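Local coordinates for putative metal binding protein RUMGNA_00854 (Ruminococcus gnavus, PDB 3U7Z), which binds calcium ions in the crystal and is probably a metal-binding protein of the DUF4430 family, in the ubiquitin clan, of otherwise unknown function, at residues E6-V11 / E24-A29; K30-V35 / D83-S88; W69-G74 / D91-T96. All blocks are in the same frame, centred on the assembly; numbering follows the deposited sequence.

Contacts 1 and 3 lie in one mixed sheet, whose strands 7-14 and 92-99 run parallel and join them: T10 O is 2.9 Å from F93 N, and T10 N is 3.0 Å from D91 O. Contact 2 brings the start of helix 32-38 and the 83-88 loop against the same side of this sheet. It meets contact 1 where F25 CG lies 3.4 Å from V35 CG1, and contact 3 where L32 CD2 lies 3.8 Å from F93 CD1. The centres of contacts 1 and 2 are about 10 Å apart. The calcium-binding residue V42 comes about 4 Å from L95 of contact 3, nearest side-chain atoms, and the E24 side chain of contact 1 lies about 4 Å from a bound calcium ion.

Contact 1: residues E6-V11 / E24-A29; sequences EKHITV and EFDTDA
H8 ND1 donates to D26 OD1 at 2.7 Å, a His-carboxylate hydrogen bond across the non-hydrogen-bonded pair that these two residues form. The oxygen lies close to the imidazole plane, but ND1 meets it on its anti side, and the ring and carboxylate planes are 66° apart. E6 adds a second acid here, its OE1 4.6 Å from D26 OD1, and the imidazole probably offsets some of this like-charge repulsion. K7 makes the other side-chain bond: it bends at its last torsion, bringing NZ 3.0 Å from A29 O, well above that carbonyl plane. On either side of the H8-D26 pair the backbones are hydrogen-bonded in both directions, at K7 with T27, where K7 N to T27 O is 2.7 Å, and at I9 with F25. This is the beta hairpin of strands 7-14 and 20-27, with 20-27 outermost in a sheet whose order and covering helix are consistent with the beta-grasp fold of the ubiquitin clan. The hairpin strand ends in an ST turn: T27 OG1, anti to its backbone N (chi1 177°), accepts from A29 N at 2.9 Å. H8 N is in turn hydrogen-bonded to the carboxylate of D89, a residue reported to bind calcium, though no calcium is bound to it in this chain. On the face of I9 and F25 the contacts are apolar. I9 CG1 rests 4.0 Å from F25 CB, and V11 CG2 approaches the phenyl ring obliquely, 3.7 Å from F25 CE2. V35 of helix 32-38 covers F25 and T27 from that face.

Contact 2: residues K30-V35 / D83-S88; sequences KYLGEV and DQTPVS
The Y31 ring lies beside the backbone of D83-P86, with T85 O near its plane at the edge, 3.6 Å from CD1. K30 CG sits over one face, offset toward the rim. D83 O and the Q84 carbonyl carbon approach obliquely, and P86 CG lies 4.4 Å from CE1. The tyrosine CG is anti to the carbonyl carbon (chi1 -63°), which sets it 3.6 Å from D83 O. An alanine at Y31 would probably open a gap beside Q84 and P86 and leave the aliphatic chain of K30 without the ring it covers. Two backbone hydrogen bonds flank the bridge of Y31 with P86: L32 N to T85 O at 2.8 Å, and V87 N to K30 O at 3.0 Å. Y31 occupies the N-cap position of helix 32-38. Farther in, V87 CG2 fits against the first turn, 3.5 Å from L32 N and 4.0 Å from V35 CG2. G33 backs onto D83, where a CB would come very close to D83 CA. The polar ends of D83 and T85 turn to other partners, S81 and T80 among them. Neither flanking bond uses the P86 nitrogen, so a proline, which has no N-H, is compatible with this bridge; polar backbone and apolar side chains together hold the loop to the helix start.

Contact 3: residues W69-G74 / D91-T96; sequences WCITKG and DAFELT
T72 OG1 donates to E94 OE1 at 2.6 Å, reaching its anti lone pair, and the two side chains cross at about a right angle. Both are set for this by their torsions: the threonine hydroxyl stands between its backbone N and carbonyl carbon (chi1 52°), while the glutamate folds back at chi2 (80°) instead of extending. The bend brings CD back over the strand pair; from there E94 OE2 lies 3.0 Å from G74 N, a weak bond, while G74 N makes a better one to A92 O. G75 N is a further donor to OE1, so both oxygens of the carboxylate have partners. Beside it, water 1 donates to T72 OG1 and to C70 O, the latter at 2.8 Å, and is also hydrogen-bonded to T96 OG1. On the other face K73 runs extended alongside F93, CG over one ring face and CD 3.7 Å from F93 CE1. It then bends at chi3, bringing CE 3.4 Å from D91 OD1, and NZ reaches water 2 at 3.0 Å; that water donates to D91 OD2, which also accepts from S88 N. I71 and L95 point the same way, CG1 of the isoleucine 3.6 Å from CD2 of the leucine. At the far end the W69 indole meets the opposing backbone with its rim, CZ3 3.6 Å from L95 O. Backbone bonds pair C70 with T96 and T72 with E94 in this antiparallel strand pair. Strand 92-99 lies between 67-73 and the parallel strand 7-14, with F93 and L95 hydrogen-bonded to T12. Helix 32-38 packs on the I71, F93 and L95 face, L32 touching the first two and L36 the third.

Contact 1: residues E6-V11 / E24-A29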
loop_
_atom_site.group_PDB
_atom_site.type_symbol
_atom_site.label_atom_id
_atom_site.label_comp_id
_atom_site.label_asym_id
_atom_site.label_seq_id
_atom_site.Cartn_x
_atom_site.Cartn_y
_atom_site.Cartn_z
ATOM N N GLU A 6 -18.334 -6.925 5.166
ATOM C CA GLU A 6 -16.947 -7.260 5.498
ATOM C C GLU A 6 -16.247 -8.012 4.319
ATOM O O GLU A 6 -16.727 -9.016 3.797
ATOM C CB GLU A 6 -16.913 -8.056 6.804
ATOM C CG GLU A 6 -15.601 -7.993 7.547
ATOM C CD GLU A 6 -15.596 -8.925 8.740
ATOM O OE1 GLU A 6 -15.259 -10.103 8.583
ATOM O OE2 GLU A 6 -15.891 -8.477 9.848
ATOM N N LYS A 7 -15.073 -7.510 3.942
ATOM C CA LYS A 7 -14.234 -8.052 2.882
ATOM C C LYS A 7 -12.970 -8.578 3.560
ATOM O O LYS A 7 -12.498 -7.978 4.529
ATOM C CB LYS A 7 -13.879 -6.926 1.935
ATOM C CG LYS A 7 -15.111 -6.325 1.252
ATOM C CD LYS A 7 -14.713 -5.139 0.427
ATOM C CE LYS A 7 -15.874 -4.188 0.143
ATOM N NZ LYS A 7 -16.088 -3.289 1.323
ATOM N N HIS A 8 -12.437 -9.654 3.022
ATOM C CA HIS A 8 -11.225 -10.269 3.554
ATOM C C HIS A 8 -10.151 -10.082 2.511
ATOM O O HIS A 8 -10.246 -10.610 1.411
ATOM C CB HIS A 8 -11.516 -11.761 3.802
ATOM C CG HIS A 8 -12.756 -11.984 4.602
ATOM N ND1 HIS A 8 -12.860 -11.608 5.917
ATOM C CD2 HIS A 8 -13.991 -12.395 4.229
ATOM C CE1 HIS A 8 -14.097 -11.839 6.345
ATOM N NE2 HIS A 8 -14.802 -12.307 5.335
ATOM N N ILE A 9 -9.135 -9.332 2.905
ATOM C CA ILE A 9 -8.041 -9.033 1.993
ATOM C C ILE A 9 -6.684 -9.262 2.628
ATOM O O ILE A 9 -6.546 -9.404 3.842
ATOM C CB ILE A 9 -8.125 -7.610 1.431
ATOM C CG1 ILE A 9 -7.791 -6.572 2.464
ATOM C CG2 ILE A 9 -9.520 -7.336 0.907
ATOM C CD1 ILE A 9 -7.531 -5.226 1.892
ATOM N N THR A 10 -5.681 -9.314 1.773
ATOM C CA THR A 10 -4.297 -9.353 2.262
ATOM C C THR A 10 -3.495 -8.231 1.646
ATOM O O THR A 10 -3.791 -7.793 0.544
ATOM C CB THR A 10 -3.595 -10.673 1.949
ATOM O OG1 THR A 10 -3.511 -10.909 0.572
ATOM C CG2 THR A 10 -4.375 -11.819 2.493
ATOM N N VAL A 11 -2.574 -7.688 2.436
ATOM C CA VAL A 11 -1.622 -6.689 1.987
ATOM C C VAL A 11 -0.258 -7.244 2.329
ATOM O O VAL A 11 0.034 -7.507 3.496
ATOM C CB VAL A 11 -1.839 -5.370 2.676
ATOM C CG1 VAL A 11 -0.783 -4.352 2.209
ATOM C CG2 VAL A 11 -3.268 -4.863 2.431
ATOM N N GLU A 24 -3.241 -9.436 7.076
ATOM C CA GLU A 24 -4.599 -9.792 6.682
ATOM C C GLU A 24 -5.526 -8.793 7.295
ATOM O O GLU A 24 -5.368 -8.409 8.451
ATOM C CB GLU A 24 -4.972 -11.187 7.138
ATOM C CG GLU A 24 -4.308 -12.261 6.369
ATOM C CD GLU A 24 -4.828 -13.608 6.773
ATOM O OE1 GLU A 24 -4.756 -13.924 7.979
ATOM O OE2 GLU A 24 -5.329 -14.331 5.890
ATOM N N PHE A 25 -6.518 -8.347 6.512
ATOM C CA PHE A 25 -7.551 -7.478 7.024
ATOM C C PHE A 25 -8.951 -8.020 6.744
ATOM O O PHE A 25 -9.249 -8.529 5.679
ATOM C CB PHE A 25 -7.429 -6.124 6.377
ATOM C CG PHE A 25 -6.165 -5.419 6.693
ATOM C CD1 PHE A 25 -6.074 -4.586 7.803
ATOM C CD2 PHE A 25 -5.072 -5.501 5.843
ATOM C CE1 PHE A 25 -4.880 -3.901 8.098
ATOM C CE2 PHE A 25 -3.871 -4.795 6.127
ATOM C CZ PHE A 25 -3.782 -4.019 7.227
ATOM N N ASP A 26 -9.802 -7.899 7.750
ATOM C CA ASP A 26 -11.217 -8.148 7.593
ATOM C C ASP A 26 -11.882 -6.778 7.761
ATOM O O ASP A 26 -11.901 -6.231 8.842
ATOM C CB ASP A 26 -11.664 -9.168 8.649
ATOM C CG ASP A 26 -10.811 -10.460 8.627
ATOM O OD1 ASP A 26 -10.869 -11.210 7.637
ATOM O OD2 ASP A 26 -10.047 -10.700 9.592
ATOM N N THR A 27 -12.417 -6.219 6.684
ATOM C CA THR A 27 -12.682 -4.778 6.630
ATOM C C THR A 27 -13.970 -4.477 5.892
ATOM O O THR A 27 -14.298 -5.153 4.961
ATOM C CB THR A 27 -11.466 -4.029 5.959
ATOM O OG1 THR A 27 -11.755 -2.642 5.838
ATOM C CG2 THR A 27 -11.176 -4.590 4.554
ATOM N N ASP A 28 -14.658 -3.413 6.309
ATOM C CA ASP A 28 -15.815 -2.872 5.565
ATOM C C ASP A 28 -15.436 -1.607 4.805
ATOM O O ASP A 28 -16.302 -0.914 4.256
ATOM C CB ASP A 28 -17.034 -2.627 6.481
ATOM C CG ASP A 28 -16.640 -2.282 7.915
ATOM O OD1 ASP A 28 -15.887 -1.297 8.090
ATOM O OD2 ASP A 28 -17.036 -3.023 8.855
ATOM N N ALA A 29 -14.135 -1.332 4.749
ATOM C CA ALA A 29 -13.598 -0.198 4.009
ATOM C C ALA A 29 -13.898 -0.267 2.523
ATOM O O ALA A 29 -13.931 -1.345 1.884
ATOM C CB ALA A 29 -12.097 -0.108 4.210
#

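Contact 2: residues K30-V35 / D83-S88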
loop_
_atom_site.group_PDB
_atom_site.type_symbol
_atom_site.label_atom_id
_atom_site.label_comp_id
_atom_site.label_asym_id
_atom_site.label_seq_id
_atom_site.Cartn_x
_atom_site.Cartn_y
_atom_site.Cartn_z
ATOM N N LYS A 30 -14.125 0.914 1.968
ATOM C CA LYS A 30 -14.362 1.051 0.581
ATOM C C LYS A 30 -13.025 1.134 -0.111
ATOM O O LYS A 30 -12.930 0.633 -1.195
ATOM C CB LYS A 30 -15.208 2.316 0.303
ATOM C CG LYS A 30 -15.430 2.684 -1.182
ATOM C CD LYS A 30 -16.307 1.733 -1.976
ATOM C CE LYS A 30 -16.649 2.318 -3.354
ATOM N NZ LYS A 30 -16.938 1.251 -4.355
ATOM N N TYR A 31 -12.018 1.774 0.515
ATOM C CA TYR A 31 -10.756 2.085 -0.170
ATOM C C TYR A 31 -9.536 1.605 0.562
ATOM O O TYR A 31 -9.521 1.493 1.759
ATOM C CB TYR A 31 -10.619 3.595 -0.416
ATOM C CG TYR A 31 -11.709 4.107 -1.345
ATOM C CD1 TYR A 31 -11.649 3.873 -2.707
ATOM C CD2 TYR A 31 -12.816 4.810 -0.851
ATOM C CE1 TYR A 31 -12.641 4.310 -3.597
ATOM C CE2 TYR A 31 -13.829 5.270 -1.732
ATOM C CZ TYR A 31 -13.730 5.004 -3.091
ATOM O OH TYR A 31 -14.705 5.449 -3.936
ATOM N N LEU A 32 -8.492 1.346 -0.222
ATOM C CA LEU A 32 -7.306 0.712 0.318
ATOM C C LEU A 32 -6.623 1.577 1.346
ATOM O O LEU A 32 -6.165 1.093 2.332
ATOM C CB LEU A 32 -6.297 0.366 -0.788
ATOM C CG LEU A 32 -4.953 -0.287 -0.365
ATOM C CD1 LEU A 32 -5.218 -1.610 0.358
ATOM C CD2 LEU A 32 -4.065 -0.443 -1.591
ATOM N N GLY A 33 -6.623 2.891 1.132
ATOM C CA GLY A 33 -5.950 3.760 2.127
ATOM C C GLY A 33 -6.552 3.676 3.520
ATOM O O GLY A 33 -5.810 3.717 4.525
ATOM N N GLU A 34 -7.892 3.531 3.582
ATOM C CA GLU A 34 -8.606 3.404 4.847
ATOM C C GLU A 34 -8.160 2.113 5.552
ATOM O O GLU A 34 -7.917 2.095 6.786
ATOM C CB GLU A 34 -10.139 3.425 4.597
ATOM C CG GLU A 34 -10.979 3.141 5.829
ATOM C CD GLU A 34 -12.482 3.055 5.538
ATOM O OE1 GLU A 34 -12.911 3.310 4.392
ATOM O OE2 GLU A 34 -13.239 2.715 6.482
ATOM N N VAL A 35 -8.003 1.053 4.774
ATOM C CA VAL A 35 -7.554 -0.203 5.320
ATOM C C VAL A 35 -6.144 -0.084 5.885
ATOM O O VAL A 35 -5.879 -0.502 7.011
ATOM C CB VAL A 35 -7.574 -1.348 4.278
ATOM C CG1 VAL A 35 -7.146 -2.622 4.973
ATOM C CG2 VAL A 35 -8.941 -1.509 3.552
ATOM N N ASP A 83 -5.838 6.008 -1.536
ATOM C CA ASP A 83 -7.097 6.521 -1.051
ATOM C C ASP A 83 -8.238 6.484 -2.087
ATOM O O ASP A 83 -9.369 6.764 -1.714
ATOM C CB ASP A 83 -6.955 7.924 -0.442
ATOM C CG ASP A 83 -6.298 8.927 -1.355
ATOM O OD1 ASP A 83 -5.414 8.614 -2.184
ATOM O OD2 ASP A 83 -6.608 10.104 -1.171
ATOM N N GLN A 84 -7.943 6.143 -3.347
ATOM C CA GLN A 84 -8.909 6.011 -4.413
ATOM C C GLN A 84 -8.965 4.580 -5.008
ATOM O O GLN A 84 -9.512 4.367 -6.077
ATOM C CB GLN A 84 -8.525 6.995 -5.530
ATOM C CG GLN A 84 -8.642 8.462 -5.092
ATOM C CD GLN A 84 -7.939 9.478 -6.012
ATOM O OE1 GLN A 84 -7.861 9.292 -7.228
ATOM N NE2 GLN A 84 -7.442 10.576 -5.423
ATOM N N THR A 85 -8.342 3.618 -4.325
ATOM C CA THR A 85 -8.212 2.225 -4.805
ATOM C C THR A 85 -9.300 1.415 -4.101
ATOM O O THR A 85 -9.251 1.226 -2.915
ATOM C CB THR A 85 -6.836 1.653 -4.519
ATOM O OG1 THR A 85 -5.818 2.427 -5.187
ATOM C CG2 THR A 85 -6.746 0.213 -4.995
ATOM N N PRO A 86 -10.308 0.981 -4.856
ATOM C CA PRO A 86 -11.368 0.235 -4.206
ATOM C C PRO A 86 -10.897 -1.130 -3.752
ATOM O O PRO A 86 -10.047 -1.754 -4.419
ATOM C CB PRO A 86 -12.411 0.052 -5.297
ATOM C CG PRO A 86 -12.097 0.953 -6.345
ATOM C CD PRO A 86 -10.612 1.248 -6.259
ATOM N N VAL A 87 -11.443 -1.552 -2.634
ATOM C CA VAL A 87 -11.142 -2.873 -2.062
ATOM C C VAL A 87 -12.283 -3.844 -2.391
ATOM O O VAL A 87 -13.459 -3.487 -2.270
ATOM C CB VAL A 87 -10.932 -2.680 -0.550
ATOM C CG1 VAL A 87 -11.031 -3.968 0.288
ATOM C CG2 VAL A 87 -9.573 -1.983 -0.345
ATOM N N SER A 88 -11.943 -5.064 -2.810
ATOM C CA SER A 88 -12.906 -6.150 -3.056
ATOM C C SER A 88 -12.574 -7.322 -2.188
ATOM O O SER A 88 -11.405 -7.570 -1.870
ATOM C CB SER A 88 -12.820 -6.582 -4.515
ATOM O OG SER A 88 -13.128 -5.522 -5.394
#

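Contact 3: residues W69-G74 / D91-T96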
loop_
_atom_site.group_PDB
_atom_site.type_symbol
_atom_site.label_atom_id
_atom_site.label_comp_id
_atom_site.label_asym_id
_atom_site.label_seq_id
_atom_site.Cartn_x
_atom_site.Cartn_y
_atom_site.Cartn_z
ATOM N N TRP A 69 7.355 3.816 -2.857
ATOM C CA TRP A 69 6.424 2.711 -2.601
ATOM C C TRP A 69 5.442 2.591 -3.737
ATOM O O TRP A 69 4.827 3.560 -4.189
ATOM C CB TRP A 69 5.680 2.922 -1.290
ATOM C CG TRP A 69 6.567 2.709 -0.119
ATOM C CD1 TRP A 69 7.146 3.695 0.706
ATOM C CD2 TRP A 69 7.003 1.456 0.407
ATOM N NE1 TRP A 69 7.910 3.089 1.654
ATOM C CE2 TRP A 69 7.855 1.734 1.493
ATOM C CE3 TRP A 69 6.732 0.140 0.075
ATOM C CZ2 TRP A 69 8.411 0.712 2.258
ATOM C CZ3 TRP A 69 7.313 -0.871 0.797
ATOM C CH2 TRP A 69 8.146 -0.566 1.888
ATOM N N CYS A 70 5.291 1.355 -4.213
ATOM C CA CYS A 70 4.425 1.028 -5.325
ATOM C C CYS A 70 3.322 0.086 -4.921
ATOM O O CYS A 70 3.580 -0.906 -4.273
ATOM C CB CYS A 70 5.291 0.361 -6.404
ATOM S SG CYS A 70 4.249 -0.297 -7.724
ATOM N N ILE A 71 2.109 0.387 -5.330
ATOM C CA ILE A 71 0.950 -0.457 -5.031
ATOM C C ILE A 71 0.678 -1.367 -6.222
ATOM O O ILE A 71 0.541 -0.887 -7.344
ATOM C CB ILE A 71 -0.354 0.335 -4.805
ATOM C CG1 ILE A 71 -0.184 1.400 -3.715
ATOM C CG2 ILE A 71 -1.548 -0.597 -4.415
ATOM C CD1 ILE A 71 -1.283 2.456 -3.600
ATOM N N THR A 72 0.538 -2.677 -5.980
ATOM C CA THR A 72 0.078 -3.619 -7.006
ATOM C C THR A 72 -1.030 -4.458 -6.407
ATOM O O THR A 72 -1.250 -4.456 -5.201
ATOM C CB THR A 72 1.201 -4.474 -7.582
ATOM O OG1 THR A 72 1.909 -5.096 -6.524
ATOM C CG2 THR A 72 2.127 -3.650 -8.393
ATOM N N LYS A 73 -1.803 -5.107 -7.279
ATOM C CA LYS A 73 -2.889 -5.966 -6.865
ATOM C C LYS A 73 -2.678 -7.282 -7.618
ATOM O O LYS A 73 -2.806 -7.348 -8.842
ATOM C CB LYS A 73 -4.224 -5.291 -7.180
ATOM C CG LYS A 73 -5.477 -6.119 -6.827
ATOM C CD LYS A 73 -6.730 -5.210 -7.057
ATOM C CE LYS A 73 -7.974 -5.867 -7.587
ATOM N NZ LYS A 73 -8.826 -4.837 -8.321
ATOM N N GLY A 74 -2.265 -8.294 -6.867
ATOM C CA GLY A 74 -1.830 -9.551 -7.462
ATOM C C GLY A 74 -0.760 -9.371 -8.475
ATOM O O GLY A 74 -0.720 -10.057 -9.482
ATOM N N ASP A 91 -9.256 -9.676 -2.337
ATOM C CA ASP A 91 -8.119 -9.000 -2.946
ATOM C C ASP A 91 -6.842 -9.278 -2.223
ATOM O O ASP A 91 -6.805 -9.376 -0.998
ATOM C CB ASP A 91 -8.292 -7.476 -2.970
ATOM C CG ASP A 91 -9.166 -6.946 -4.096
ATOM O OD1 ASP A 91 -9.470 -7.674 -5.059
ATOM O OD2 ASP A 91 -9.505 -5.749 -4.016
ATOM N N ALA A 92 -5.779 -9.336 -3.004
ATOM C CA ALA A 92 -4.395 -9.358 -2.468
ATOM C C ALA A 92 -3.671 -8.151 -3.073
ATOM O O ALA A 92 -3.613 -8.019 -4.307
ATOM C CB ALA A 92 -3.693 -10.646 -2.878
ATOM N N PHE A 93 -3.196 -7.258 -2.221
ATOM C CA PHE A 93 -2.429 -6.112 -2.610
ATOM C C PHE A 93 -1.028 -6.274 -2.146
ATOM O O PHE A 93 -0.760 -6.966 -1.177
ATOM C CB PHE A 93 -2.960 -4.821 -2.010
ATOM C CG PHE A 93 -4.288 -4.419 -2.536
ATOM C CD1 PHE A 93 -4.381 -3.650 -3.664
ATOM C CD2 PHE A 93 -5.485 -4.795 -1.883
ATOM C CE1 PHE A 93 -5.607 -3.237 -4.196
ATOM C CE2 PHE A 93 -6.731 -4.419 -2.438
ATOM C CZ PHE A 93 -6.767 -3.618 -3.582
ATOM N N GLU A 94 -0.120 -5.621 -2.860
ATOM C CA GLU A 94 1.288 -5.568 -2.440
ATOM C C GLU A 94 1.716 -4.099 -2.394
ATOM O O GLU A 94 1.274 -3.273 -3.235
ATOM C CB GLU A 94 2.192 -6.379 -3.384
ATOM C CG GLU A 94 1.663 -7.773 -3.649
ATOM C CD GLU A 94 0.527 -7.886 -4.707
ATOM O OE1 GLU A 94 0.552 -7.154 -5.727
ATOM O OE2 GLU A 94 -0.359 -8.767 -4.558
ATOM N N LEU A 95 2.579 -3.785 -1.449
ATOM C CA LEU A 95 3.282 -2.477 -1.364
ATOM C C LEU A 95 4.771 -2.824 -1.453
ATOM O O LEU A 95 5.314 -3.508 -0.593
ATOM C CB LEU A 95 2.987 -1.743 -0.062
ATOM C CG LEU A 95 1.532 -1.400 0.119
ATOM C CD1 LEU A 95 1.206 -0.966 1.526
ATOM C CD2 LEU A 95 1.071 -0.399 -0.832
ATOM N N THR A 96 5.438 -2.378 -2.519
ATOM C CA THR A 96 6.806 -2.736 -2.794
ATOM C C THR A 96 7.659 -1.512 -2.846
ATOM O O THR A 96 7.318 -0.547 -3.478
ATOM C CB THR A 96 6.935 -3.449 -4.152
ATOM O OG1 THR A 96 6.068 -4.566 -4.127
ATOM C CG2 THR A 96 8.346 -3.935 -4.425
HETATM O O HOH W 1 3.772 -3.534 -5.258
HETATM O O HOH W 2 -10.726 -4.438 -5.977
#